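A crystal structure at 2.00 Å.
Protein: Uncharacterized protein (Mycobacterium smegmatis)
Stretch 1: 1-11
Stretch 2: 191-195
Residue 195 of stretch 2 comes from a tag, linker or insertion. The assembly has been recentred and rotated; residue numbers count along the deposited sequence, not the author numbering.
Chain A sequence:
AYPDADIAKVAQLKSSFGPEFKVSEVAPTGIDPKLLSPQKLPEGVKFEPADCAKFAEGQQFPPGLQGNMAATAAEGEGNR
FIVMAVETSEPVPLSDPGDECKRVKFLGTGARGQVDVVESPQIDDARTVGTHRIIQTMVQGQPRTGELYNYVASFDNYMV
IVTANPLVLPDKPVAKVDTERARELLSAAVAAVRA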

# COMPACT_ATOMS: atom_id res chain seq x y z
N ALA A 1 -13.35 16.38 12.64
CA ALA A 1 -14.27 15.59 11.83
C ALA A 1 -14.35 14.15 12.35
O ALA A 1 -15.43 13.57 12.48
N TYR A 2 -13.18 13.59 12.64
CA TYR A 2 -13.09 12.26 13.20
C TYR A 2 -12.48 12.38 14.59
O TYR A 2 -11.27 12.21 14.77
N PRO A 3 -13.34 12.69 15.57
CA PRO A 3 -12.95 13.08 16.93
C PRO A 3 -12.22 11.98 17.67
O PRO A 3 -11.27 12.26 18.40
N ASP A 4 -12.65 10.74 17.47
CA ASP A 4 -12.07 9.63 18.21
C ASP A 4 -11.13 8.82 17.34
O ASP A 4 -10.81 7.68 17.67
N ALA A 5 -10.67 9.41 16.24
CA ALA A 5 -9.78 8.70 15.33
C ALA A 5 -8.45 8.42 16.03
O ALA A 5 -7.94 9.24 16.79
N ASP A 6 -7.88 7.25 15.75
CA ASP A 6 -6.67 6.79 16.42
C ASP A 6 -6.03 5.70 15.58
O ASP A 6 -6.59 4.60 15.43
N ILE A 7 -4.86 6.00 15.02
CA ILE A 7 -4.16 5.02 14.18
C ILE A 7 -3.84 3.75 14.96
O ILE A 7 -3.65 2.68 14.38
N ALA A 8 -3.78 3.85 16.29
CA ALA A 8 -3.49 2.69 17.13
C ALA A 8 -4.58 1.63 17.00
O ALA A 8 -4.37 0.46 17.30
N LYS A 9 -5.75 2.03 16.54
CA LYS A 9 -6.83 1.06 16.46
C LYS A 9 -6.65 0.07 15.30
O LYS A 9 -7.49 -0.81 15.15
N VAL A 10 -5.58 0.18 14.50
CA VAL A 10 -5.29 -0.87 13.51
C VAL A 10 -5.02 -2.21 14.18
O VAL A 10 -5.10 -3.25 13.53
N ALA A 11 -4.67 -2.15 15.46
CA ALA A 11 -4.45 -3.36 16.26
C ALA A 11 -5.69 -4.24 16.22
O ALA A 11 -5.60 -5.45 16.28
N ALA A 191 -12.52 1.99 9.09
CA ALA A 191 -13.62 2.04 10.05
C ALA A 191 -13.09 1.87 11.47
O ALA A 191 -13.59 2.50 12.42
N ALA A 192 -12.06 1.05 11.64
CA ALA A 192 -11.47 0.85 12.96
C ALA A 192 -10.74 2.12 13.44
O ALA A 192 -10.91 2.55 14.58
N VAL A 193 -9.93 2.70 12.56
CA VAL A 193 -9.17 3.91 12.89
C VAL A 193 -10.10 5.09 13.19
O VAL A 193 -9.87 5.85 14.12
N ARG A 194 -11.17 5.23 12.42
CA ARG A 194 -12.06 6.39 12.59
C ARG A 194 -12.83 6.38 13.89
O ARG A 194 -13.11 7.44 14.43
N ALA A 195 -13.17 5.20 14.41
CA ALA A 195 -14.06 5.17 15.57
C ALA A 195 -13.81 3.98 16.47
O ALA A 195 -14.62 3.69 17.35

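Packing of the N-terminal stretch 1-11 against the C-terminal stretch 191-195, helical through residue 194, which together bury 471 Å² of surface. Ala1 stays clear of the contact. Tyr2 points its CA-to-CB bond toward the helix end and, with chi1 m (-68°) and chi2 -66°, lays one face of its ring against the extended side chain of Arg194 (chi1 m, chi2 and chi3 t, chi4 174°). Arg194 CG sits 4.1 Å from the centroid of the Tyr2 ring, 19° off the normal, a CH-pi contact, and NE also lies over this face. Although the CA-to-CB bond of Arg194 points away overall, its chain runs back along the ring until the phenol oxygen lies over one face of the guanidinium. Tyr2 OH is 3.0 Å from Arg194 NH2, but the angle is too poor for a hydrogen bond; NH1 and NH2 are satisfied elsewhere in the structure.

A type I turn from Tyr2 to Ala5, closed by Ala5 N to Tyr2 O at 3.2 Å, swings the chain across the helix end. Pro3 makes no contact here, and Asp4 (chi1 m) points sideways, its contacts being made by the backbone. Ala5 directs its methyl sideways, with Ala5 CB 3.6 Å from Val193 O, and its CA lies 3.1 Å from the same oxygen, a CA-H...O contact. The same carbonyl accepts the one hydrogen bond between the stretches, from Asp6 N to Val193 O at 2.9 Å and 153°. The Asp6 side chain (chi1 t) leads away from the helix, and its OD1 instead accepts a hydrogen bond from Ala8 N at 3.2 Å, bracing the start of the 3-10 segment.

Within that segment, Ile7 (chi1 p, chi2 t) points away, yet its backbone N approaches Val193 CG1 at 4.2 Å; Ala8 also points away and touches nothing across the interface. Lys9 points toward the helix with chi1 m, chi2 and chi3 t and chi4 m. The aliphatic stem of Lys9 does the packing: Lys9 CB lies 4.2 Å from Val193 CA, and Lys9 CD lies 3.2 Å from Ala192 O and 4.1 Å from Ala195 C, an atom of the tag residue. Its end then leads away, so the ammonium finds no partner in the helix. Buried Val10 (chi1 -77°, m) has its CA-to-CB bond away, but Val10 CG1 still meets CG2 of Val193 (chi1 t) at 4.0 Å, adding an apolar contact between two buried valines. Ala11 is out of reach.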

# COMPACT_ATOMS: atom_id res chain seq x y z
CB ALA A 1 -13.85 15.60 10.37
CB TYR A 2 -12.29 11.35 12.27
CG TYR A 2 -13.05 11.11 10.98
CD1 TYR A 2 -14.24 10.40 11.01
CD2 TYR A 2 -12.61 11.62 9.77
CE1 TYR A 2 -14.97 10.19 9.86
CE2 TYR A 2 -13.33 11.41 8.60
CZ TYR A 2 -14.51 10.69 8.66
OH TYR A 2 -15.26 10.47 7.53
CB PRO A 3 -14.30 13.37 17.60
CG PRO A 3 -15.26 12.49 16.87
CD PRO A 3 -14.80 12.54 15.44
CB ASP A 4 -13.18 8.75 18.76
CG ASP A 4 -14.20 9.53 19.56
OD1 ASP A 4 -13.85 9.99 20.67
OD2 ASP A 4 -15.34 9.71 19.07
CB ALA A 5 -9.57 9.48 14.03
CB ASP A 6 -7.01 6.28 17.83
CG ASP A 6 -5.79 6.06 18.71
OD1 ASP A 6 -4.63 6.19 18.24
OD2 ASP A 6 -6.01 5.72 19.89
CB ILE A 7 -2.86 5.59 13.59
CG1 ILE A 7 -1.84 5.94 14.69
CG2 ILE A 7 -3.15 6.80 12.72
CD1 ILE A 7 -0.46 6.34 14.11
CB ALA A 8 -3.33 3.10 18.60
CB LYS A 9 -8.18 1.78 16.35
CG LYS A 9 -8.55 2.59 17.61
CD LYS A 9 -9.96 3.14 17.53
CE LYS A 9 -10.13 4.40 18.33
NZ LYS A 9 -9.72 4.18 19.74
CB VAL A 10 -4.05 -0.62 12.61
CG1 VAL A 10 -4.34 0.38 11.55
CG2 VAL A 10 -2.81 -0.28 13.43
CB ALA A 11 -4.09 -3.00 17.71
CB ALA A 191 -14.67 0.96 9.73
CB ALA A 192 -10.50 -0.34 12.95
CB VAL A 193 -8.20 4.29 11.74
CG1 VAL A 193 -7.63 5.71 11.93
CG2 VAL A 193 -7.05 3.28 11.67
CB ARG A 194 -13.05 6.48 11.44
CG ARG A 194 -12.47 7.04 10.17
CD ARG A 194 -13.48 6.85 9.08
NE ARG A 194 -13.26 7.75 7.97
CZ ARG A 194 -13.95 7.68 6.84
NH1 ARG A 194 -14.88 6.75 6.69
NH2 ARG A 194 -13.69 8.53 5.85
CB ALA A 195 -15.53 5.19 15.12